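PDB 4HVL: membrane-anchored mycosin mycp1 from Mycobacterium thermoresistibile, which probably cleaves peptide bonds as a subtilisin-like serine endopeptidase serving the type VII (ESX-1) secretion system of mycobacteria. Local coordinates for residues Asp15-Pro19 with Asp86-Ala90; Asn21-Arg27 with Ala136-Val141; Leu321-Ile325 with Val337-Ile341. One frame throughout, in Å; residues are numbered along the deposited sequence.

Interaction 1: residues Asp15-Pro19 with Asp86-Ala90. With ZN (zinc ion), chain C.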
loop_
_atom_site.group_PDB
_atom_site.type_symbol
_atom_site.label_atom_id
_atom_site.label_comp_id
_atom_site.label_asym_id
_atom_site.label_seq_id
_atom_site.Cartn_x
_atom_site.Cartn_y
_atom_site.Cartn_z
ATOM N N ASP A 15 -5.270 -19.875 7.103
ATOM C CA ASP A 15 -4.231 -19.625 6.131
ATOM C C ASP A 15 -4.603 -20.387 4.864
ATOM O O ASP A 15 -4.226 -21.523 4.695
ATOM C CB ASP A 15 -2.887 -20.078 6.693
ATOM C CG ASP A 15 -1.757 -19.981 5.687
ATOM O OD1 ASP A 15 -1.801 -19.140 4.776
ATOM O OD2 ASP A 15 -0.830 -20.804 5.821
ATOM N N GLU A 16 -5.387 -19.762 3.997
ATOM C CA GLU A 16 -5.764 -20.389 2.739
ATOM C C GLU A 16 -5.789 -19.348 1.653
ATOM O O GLU A 16 -6.216 -18.222 1.892
ATOM C CB GLU A 16 -7.147 -21.040 2.878
ATOM C CG GLU A 16 -7.586 -21.904 1.716
ATOM C CD GLU A 16 -6.614 -23.042 1.380
ATOM O OE1 GLU A 16 -6.884 -24.201 1.788
ATOM O OE2 GLU A 16 -5.596 -22.793 0.669
ATOM N N THR A 17 -5.353 -19.730 0.454
ATOM C CA THR A 17 -5.333 -18.795 -0.673
ATOM C C THR A 17 -6.663 -18.816 -1.441
ATOM O O THR A 17 -7.548 -19.606 -1.122
ATOM C CB THR A 17 -4.173 -19.101 -1.640
ATOM O OG1 THR A 17 -4.369 -20.369 -2.261
ATOM C CG2 THR A 17 -2.859 -19.103 -0.913
ATOM N N GLY A 18 -6.796 -17.944 -2.444
ATOM C CA GLY A 18 -7.946 -17.950 -3.353
ATOM C C GLY A 18 -8.991 -16.902 -2.995
ATOM O O GLY A 18 -9.000 -16.425 -1.874
ATOM N N PRO A 19 -9.879 -16.537 -3.948
ATOM C CA PRO A 19 -10.879 -15.495 -3.674
ATOM C C PRO A 19 -11.976 -15.977 -2.712
ATOM O O PRO A 19 -12.164 -17.190 -2.558
ATOM C CB PRO A 19 -11.457 -15.190 -5.066
ATOM C CG PRO A 19 -11.290 -16.466 -5.819
ATOM C CD PRO A 19 -10.061 -17.129 -5.288
ATOM N N ASP A 86 -2.279 -16.125 -4.867
ATOM C CA ASP A 86 -3.324 -15.447 -5.625
ATOM C C ASP A 86 -4.639 -15.561 -4.876
ATOM O O ASP A 86 -5.066 -16.665 -4.517
ATOM C CB ASP A 86 -3.435 -16.112 -6.989
ATOM C CG ASP A 86 -3.988 -15.200 -8.058
ATOM O OD1 ASP A 86 -4.854 -14.352 -7.782
ATOM O OD2 ASP A 86 -3.584 -15.369 -9.223
ATOM N N PHE A 87 -5.272 -14.415 -4.654
ATOM C CA PHE A 87 -6.566 -14.330 -3.987
ATOM C C PHE A 87 -7.643 -13.814 -4.938
ATOM O O PHE A 87 -8.722 -13.477 -4.513
ATOM C CB PHE A 87 -6.418 -13.459 -2.741
ATOM C CG PHE A 87 -5.461 -14.045 -1.729
ATOM C CD1 PHE A 87 -4.107 -14.051 -1.961
ATOM C CD2 PHE A 87 -5.931 -14.630 -0.579
ATOM C CE1 PHE A 87 -3.235 -14.632 -1.065
ATOM C CE2 PHE A 87 -5.057 -15.206 0.338
ATOM C CZ PHE A 87 -3.708 -15.192 0.093
ATOM N N VAL A 88 -7.335 -13.796 -6.236
ATOM C CA VAL A 88 -8.279 -13.440 -7.316
ATOM C C VAL A 88 -8.562 -14.661 -8.172
ATOM O O VAL A 88 -9.718 -15.123 -8.295
ATOM C CB VAL A 88 -7.678 -12.297 -8.171
ATOM C CG1 VAL A 88 -8.533 -11.987 -9.399
ATOM C CG2 VAL A 88 -7.517 -11.069 -7.291
ATOM N N ASP A 89 -7.500 -15.200 -8.759
ATOM C CA ASP A 89 -7.602 -16.437 -9.512
ATOM C C ASP A 89 -7.241 -17.612 -8.599
ATOM O O ASP A 89 -6.131 -17.717 -8.068
ATOM C CB ASP A 89 -6.715 -16.402 -10.738
ATOM C CG ASP A 89 -7.065 -17.482 -11.744
ATOM O OD1 ASP A 89 -7.291 -18.648 -11.340
ATOM O OD2 ASP A 89 -7.108 -17.169 -12.959
ATOM N N ALA A 90 -8.194 -18.515 -8.449
ATOM C CA ALA A 90 -8.048 -19.630 -7.541
ATOM C C ALA A 90 -6.885 -20.552 -7.913
ATOM O O ALA A 90 -6.381 -21.238 -7.054
ATOM C CB ALA A 90 -9.342 -20.407 -7.460
HETATM ZN ZN ZN C . -0.354 -19.765 3.482
HETATM O O HOH W 1 -2.334 -19.068 -4.609
HETATM O O HOH W 2 -6.789 -21.099 -3.897
#
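Gly-18 and Pro-19 lie against Phe-87 and the turn that follows it, and here the packing is close. Gly-18 CA and Phe-87 CA are 3.9 Å apart, and Gly-18 has a positive phi of 100°, a backbone conformation suited to glycine. Gly-18 N sits over one face of the Phe-87 ring while donating a weak, bent bond to Asp-86 O (3.0 Å, 128° at the hydrogen). Beside it the Pro-19 ring lies on the turn, Pro-19 CG 3.2 Å from Val-88 O. That turn is held by Asp-86, whose OD1 accepts from Val-88 N and Asp-89 N, both on the same face of the carboxylate plane.

The Thr-17 side is looser. Thr-17 CG2 comes no nearer than 4.1 Å to Phe-87 CZ, the two side chains crossing at about a right angle. With chi1 at 66°, Thr-17 OG1 turns from the ring toward water, and one water joins Thr-17 OG1 (3.0 Å) to Ala-90 O (3.2 Å).

Beyond the packed part, Asp-15 OD1 binds a zinc ion at 2.0 Å, with His-168 of helix 154-171 as a second protein ligand. The arrangement is an Asx turn after edge strand 82-86 of the subtilisin-type parallel sheet, overlaid by N-terminal residues 15-19, of which Asp-15 shares its zinc ion with His-168.

Interaction 2: residues Asn21-Arg27 with Ala136-Val141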
loop_
_atom_site.group_PDB
_atom_site.type_symbol
_atom_site.label_atom_id
_atom_site.label_comp_id
_atom_site.label_asym_id
_atom_site.label_seq_id
_atom_site.Cartn_x
_atom_site.Cartn_y
_atom_site.Cartn_z
ATOM N N ASN A 21 -15.086 -15.658 -3.229
ATOM C CA ASN A 21 -16.059 -16.297 -4.099
ATOM C C ASN A 21 -15.492 -16.368 -5.518
ATOM O O ASN A 21 -14.560 -15.642 -5.856
ATOM C CB ASN A 21 -17.374 -15.534 -4.069
ATOM C CG ASN A 21 -17.173 -14.054 -4.255
ATOM O OD1 ASN A 21 -16.920 -13.593 -5.375
ATOM N ND2 ASN A 21 -17.261 -13.288 -3.155
ATOM N N PRO A 22 -16.043 -17.244 -6.352
ATOM C CA PRO A 22 -15.394 -17.492 -7.637
ATOM C C PRO A 22 -15.278 -16.259 -8.535
ATOM O O PRO A 22 -16.167 -15.414 -8.545
ATOM C CB PRO A 22 -16.300 -18.536 -8.279
ATOM C CG PRO A 22 -16.991 -19.206 -7.140
ATOM C CD PRO A 22 -17.210 -18.123 -6.140
ATOM N N MET A 23 -14.189 -16.188 -9.295
ATOM C CA MET A 23 -13.818 -14.999 -10.054
ATOM C C MET A 23 -13.343 -15.435 -11.436
ATOM O O MET A 23 -12.660 -16.469 -11.553
ATOM C CB MET A 23 -12.661 -14.245 -9.384
ATOM C CG MET A 23 -12.919 -13.675 -8.000
ATOM S SD MET A 23 -14.152 -12.359 -7.974
ATOM C CE MET A 23 -13.278 -10.969 -8.666
ATOM N N GLU A 24 -13.683 -14.644 -12.458
ATOM C CA GLU A 24 -13.372 -14.967 -13.844
ATOM C C GLU A 24 -12.828 -13.755 -14.580
ATOM O O GLU A 24 -13.377 -12.642 -14.476
ATOM C CB GLU A 24 -14.621 -15.495 -14.559
ATOM C CG GLU A 24 -14.415 -15.760 -16.052
ATOM C CD GLU A 24 -15.607 -16.435 -16.722
ATOM O OE1 GLU A 24 -16.682 -16.537 -16.095
ATOM O OE2 GLU A 24 -15.469 -16.837 -17.896
ATOM N N GLN A 25 -11.752 -13.976 -15.339
ATOM C CA GLN A 25 -11.165 -12.903 -16.131
ATOM C C GLN A 25 -12.088 -12.564 -17.297
ATOM O O GLN A 25 -12.342 -13.407 -18.149
ATOM C CB GLN A 25 -9.783 -13.287 -16.652
ATOM C CG GLN A 25 -9.104 -12.153 -17.378
ATOM C CD GLN A 25 -7.679 -12.480 -17.773
ATOM O OE1 GLN A 25 -7.163 -13.540 -17.450
ATOM N NE2 GLN A 25 -7.036 -11.556 -18.462
ATOM N N ARG A 26 -12.570 -11.324 -17.325
ATOM C CA ARG A 26 -13.416 -10.834 -18.413
ATOM C C ARG A 26 -12.681 -9.899 -19.385
ATOM O O ARG A 26 -13.178 -9.636 -20.471
ATOM C CB ARG A 26 -14.620 -10.106 -17.836
ATOM C CG ARG A 26 -15.470 -10.933 -16.872
ATOM C CD ARG A 26 -16.449 -11.859 -17.574
ATOM N NE ARG A 26 -17.698 -11.975 -16.806
ATOM C CZ ARG A 26 -18.037 -12.980 -15.987
ATOM N NH1 ARG A 26 -17.244 -14.029 -15.793
ATOM N NH2 ARG A 26 -19.201 -12.940 -15.354
ATOM N N ARG A 27 -11.514 -9.395 -19.010
ATOM C CA ARG A 27 -10.773 -8.481 -19.865
ATOM C C ARG A 27 -9.335 -8.920 -20.108
ATOM O O ARG A 27 -8.695 -9.507 -19.224
ATOM C CB ARG A 27 -10.717 -7.095 -19.237
ATOM C CG ARG A 27 -12.053 -6.439 -18.974
ATOM C CD ARG A 27 -11.790 -5.046 -18.422
ATOM N NE ARG A 27 -12.982 -4.431 -17.838
ATOM C CZ ARG A 27 -12.968 -3.349 -17.057
ATOM N NH1 ARG A 27 -11.820 -2.742 -16.750
ATOM N NH2 ARG A 27 -14.112 -2.868 -16.574
ATOM N N ALA A 136 -8.943 -5.422 -11.626
ATOM C CA ALA A 136 -10.032 -4.878 -12.411
ATOM C C ALA A 136 -10.379 -5.730 -13.657
ATOM O O ALA A 136 -11.374 -5.482 -14.305
ATOM C CB ALA A 136 -9.700 -3.446 -12.822
ATOM N N ALA A 137 -9.543 -6.710 -14.003
ATOM C CA ALA A 137 -9.784 -7.557 -15.174
ATOM C C ALA A 137 -10.723 -8.749 -14.893
ATOM O O ALA A 137 -11.178 -9.420 -15.827
ATOM C CB ALA A 137 -8.458 -8.079 -15.714
ATOM N N PHE A 138 -10.988 -9.006 -13.612
ATOM C CA PHE A 138 -11.829 -10.123 -13.183
ATOM C C PHE A 138 -13.135 -9.639 -12.609
ATOM O O PHE A 138 -13.193 -8.549 -12.031
ATOM C CB PHE A 138 -11.118 -10.927 -12.099
ATOM C CG PHE A 138 -9.998 -11.778 -12.603
ATOM C CD1 PHE A 138 -8.843 -11.196 -13.119
ATOM C CD2 PHE A 138 -10.071 -13.154 -12.519
ATOM C CE1 PHE A 138 -7.799 -11.987 -13.567
ATOM C CE2 PHE A 138 -9.034 -13.944 -12.958
ATOM C CZ PHE A 138 -7.893 -13.361 -13.480
ATOM N N GLN A 139 -14.167 -10.466 -12.722
ATOM C CA GLN A 139 -15.478 -10.182 -12.133
ATOM C C GLN A 139 -15.971 -11.417 -11.366
ATOM O O GLN A 139 -15.687 -12.554 -11.772
ATOM C CB GLN A 139 -16.528 -9.849 -13.213
ATOM C CG GLN A 139 -16.324 -8.533 -13.951
ATOM C CD GLN A 139 -16.485 -7.319 -13.046
ATOM O OE1 GLN A 139 -17.397 -7.271 -12.204
ATOM N NE2 GLN A 139 -15.596 -6.331 -13.205
ATOM N N PRO A 140 -16.758 -11.194 -10.295
ATOM C CA PRO A 140 -17.365 -12.318 -9.586
ATOM C C PRO A 140 -18.259 -13.142 -10.514
ATOM O O PRO A 140 -18.988 -12.587 -11.323
ATOM C CB PRO A 140 -18.197 -11.644 -8.479
ATOM C CG PRO A 140 -17.896 -10.179 -8.566
ATOM C CD PRO A 140 -17.385 -9.912 -9.932
ATOM N N VAL A 141 -18.157 -14.464 -10.430
ATOM C CA VAL A 141 -19.024 -15.335 -11.201
ATOM C C VAL A 141 -20.410 -15.131 -10.604
ATOM O O VAL A 141 -20.560 -15.115 -9.377
ATOM C CB VAL A 141 -18.601 -16.814 -11.102
ATOM C CG1 VAL A 141 -19.579 -17.699 -11.838
ATOM C CG2 VAL A 141 -17.207 -17.018 -11.661
HETATM O O HOH W 3 -18.710 -15.487 -7.375
#
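Gln-25 lies across the ring of Phe-138: Gln-25 CB stands 3.8 Å from the ring centroid and 14° off the normal, a CH-pi contact over the face. The extended chain of Gln-25, with CG opposite the backbone N (chi1 -175°), then runs on so that its amide plane lies 23° from the ring plane. On the same face of the pairing, Met-23 folds back through two successive bends beyond CB, which brings Met-23 SD 3.6 Å from Pro-140 CA and Met-23 CE 4.1 Å from Phe-138 CB. At the end of the pairing, Pro-22 CB meets Val-141 CG2 at 3.8 Å.

These side chains are set by a two-stranded antiparallel ribbon, strands 23-25 and 138-140. Glu-24 and Gln-139 form its hydrogen-bonded pair, each N donating to the other's O, while Met-23 with Pro-140 and Gln-25 with Phe-138 are non-hydrogen-bonded pairs. Pro-140 thus occupies a position where its lack of an N-H costs the ladder no bond, and the next bond is Val-141 N to Pro-22 O, nearly straight. Past the other end, Ala-137 O receives both Arg-26 N and Arg-27 N, the latter in the carbonyl plane on a lone pair.

Farther out, on the Glu-24 and Gln-139 face, Arg-26 NH1 is salt-bridged to Glu-24 OE1 (2.6 Å). The Arg-26 and Gln-139 side chains cross at about a right angle, Arg-26 CG 3.9 Å from Gln-139 CG. Gln-25 NE2 donates to Arg-27 O (2.7 Å), fixing the amide end of the chain whose CB covers the ring. Asp-99 OD2 accepts from Ala-136 N, and Cys-98, disulfide-bonded to Cys-29, touches Gln-25 and Ala-137. Asp-89 packs on Phe-138.

Interaction 3: residues Leu321-Ile325 with Val337-Ile341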
loop_
_atom_site.group_PDB
_atom_site.type_symbol
_atom_site.label_atom_id
_atom_site.label_comp_id
_atom_site.label_asym_id
_atom_site.label_seq_id
_atom_site.Cartn_x
_atom_site.Cartn_y
_atom_site.Cartn_z
ATOM N N LEU A 321 11.357 2.168 2.724
ATOM C CA LEU A 321 12.056 2.770 3.850
ATOM C C LEU A 321 12.083 1.851 5.054
ATOM O O LEU A 321 13.105 1.729 5.702
ATOM C CB LEU A 321 11.413 4.089 4.262
ATOM C CG LEU A 321 12.121 4.755 5.446
ATOM C CD1 LEU A 321 13.633 4.810 5.242
ATOM C CD2 LEU A 321 11.552 6.162 5.574
ATOM N N ALA A 322 10.971 1.178 5.332
ATOM C CA ALA A 322 10.929 0.246 6.440
ATOM C C ALA A 322 11.980 -0.832 6.243
ATOM O O ALA A 322 12.705 -1.190 7.180
ATOM C CB ALA A 322 9.536 -0.359 6.583
ATOM N N ALA A 323 12.081 -1.322 5.009
ATOM C CA ALA A 323 13.079 -2.321 4.647
ATOM C C ALA A 323 14.513 -1.821 4.866
ATOM O O ALA A 323 15.382 -2.546 5.346
ATOM C CB ALA A 323 12.883 -2.740 3.196
ATOM N N LEU A 324 14.776 -0.587 4.472
ATOM C CA LEU A 324 16.083 0.010 4.700
ATOM C C LEU A 324 16.391 0.072 6.213
ATOM O O LEU A 324 17.499 -0.259 6.646
ATOM C CB LEU A 324 16.116 1.430 4.112
ATOM C CG LEU A 324 15.979 1.601 2.598
ATOM C CD1 LEU A 324 16.248 3.044 2.203
ATOM C CD2 LEU A 324 16.944 0.677 1.884
ATOM N N ILE A 325 15.396 0.508 6.994
ATOM C CA ILE A 325 15.512 0.635 8.441
ATOM C C ILE A 325 15.807 -0.711 9.103
ATOM O O ILE A 325 16.744 -0.812 9.921
ATOM C CB ILE A 325 14.264 1.314 9.056
ATOM C CG1 ILE A 325 14.258 2.818 8.716
ATOM C CG2 ILE A 325 14.249 1.160 10.565
ATOM C CD1 ILE A 325 12.912 3.514 8.857
ATOM N N VAL A 337 10.148 0.544 14.338
ATOM C CA VAL A 337 10.411 0.922 12.947
ATOM C C VAL A 337 9.478 2.048 12.530
ATOM O O VAL A 337 9.907 3.103 12.077
ATOM C CB VAL A 337 10.272 -0.270 11.973
ATOM C CG1 VAL A 337 10.424 0.194 10.524
ATOM C CG2 VAL A 337 11.323 -1.339 12.273
ATOM N N ILE A 338 8.198 1.809 12.717
ATOM C CA ILE A 338 7.150 2.756 12.396
ATOM C C ILE A 338 7.343 4.063 13.122
ATOM O O ILE A 338 7.166 5.122 12.529
ATOM C CB ILE A 338 5.766 2.170 12.792
ATOM C CG1 ILE A 338 5.147 1.444 11.620
ATOM C CG2 ILE A 338 4.758 3.245 13.191
ATOM C CD1 ILE A 338 6.053 0.501 10.917
ATOM N N ASN A 339 7.646 3.992 14.414
ATOM C CA ASN A 339 7.767 5.208 15.217
ATOM C C ASN A 339 8.953 6.048 14.743
ATOM O O ASN A 339 8.897 7.278 14.759
ATOM C CB ASN A 339 7.875 4.884 16.714
ATOM C CG ASN A 339 6.543 4.459 17.332
ATOM O OD1 ASN A 339 5.458 4.737 16.809
ATOM N ND2 ASN A 339 6.627 3.780 18.446
ATOM N N ARG A 340 9.994 5.370 14.266
ATOM C CA ARG A 340 11.155 6.028 13.712
ATOM C C ARG A 340 10.785 6.756 12.410
ATOM O O ARG A 340 11.215 7.899 12.180
ATOM C CB ARG A 340 12.258 5.002 13.464
ATOM C CG ARG A 340 13.560 5.580 12.931
ATOM C CD ARG A 340 14.113 6.614 13.915
ATOM N NE ARG A 340 15.357 7.186 13.438
ATOM C CZ ARG A 340 16.054 8.124 14.075
ATOM N NH1 ARG A 340 15.627 8.602 15.240
ATOM N NH2 ARG A 340 17.186 8.589 13.544
ATOM N N ILE A 341 9.996 6.088 11.561
ATOM C CA ILE A 341 9.540 6.696 10.318
ATOM C C ILE A 341 8.738 7.963 10.611
ATOM O O ILE A 341 9.013 9.005 10.004
ATOM C CB ILE A 341 8.736 5.720 9.448
ATOM C CG1 ILE A 341 9.648 4.596 8.940
ATOM C CG2 ILE A 341 8.069 6.445 8.280
ATOM C CD1 ILE A 341 8.911 3.399 8.384
#
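Val-337 meets helix 311-328 with one branch: Val-337 CG1, placed opposite its own backbone N (chi1 175°), lies 3.9 Å from Ile-325 CG2 and 4.1 Å from Ala-322 CB. The Val-337 and Ile-325 side chains slide past each other in opposite directions, and the alpha carbons of Val-337 and Ala-322, at 6.6 Å, are the nearest pair across the two segments.

One residue on, the CB of Ile-338 points away from Leu-321 to Ile-325, and the side chain packs on strands 210-214 and 256-261. The short helical segments run at 115° to one another, with their axes 10.2 Å apart at closest approach. They belong to helices 311-328 and 334-343 of the subtilisin-like alpha/beta fold; helix 311-328 has Ser-312, predicted to be the charge-relay serine, in its first turn, but this contact itself is packing away from the annotated sites.

Arg-340 starts toward 321-325, but its guanidinium end reaches on to the backbone oxygens of Ala-366 and Trp-369, to which NE and NH2 donate.

A turn after Val-337, Ile-341 presents its CG1 arm, set beside its backbone N (chi1 -67°). Ile-341 CG1 is 3.4 Å from Ile-325 CD1, tighter than usual carbon packing, whereas Leu-321 CD2 stands at 4.2 Å from the same CG1. The Ile-341 CD1 tip lies 4.2 Å from Ala-322 CB. Leu-256 and Ile-361 also touch Ile-341.

Interactions 1 and 2 form one neighbourhood, their centres 13 Å apart. They interlock along the chain: 15-19 and 21-27 come in succession near the N-terminus, and 86-90 and 136-141 follow in the same order. They touch directly, Val-88 CG1 lying 3.5 Å from Phe-138 CG: residues 15-19 pack on the loop after edge strand 82-86 of the seven-stranded parallel sheet, and 23-25 pairs with 138-140 beside it. Interaction 3 comes later in sequence and is a buried helix-helix contact, its centre 29 Å from that of interaction 1 and 36 Å from that of interaction 2, across the chain's centre from the latter. Residues 15-27 therefore pack remotely from helices 311-328 and 334-343.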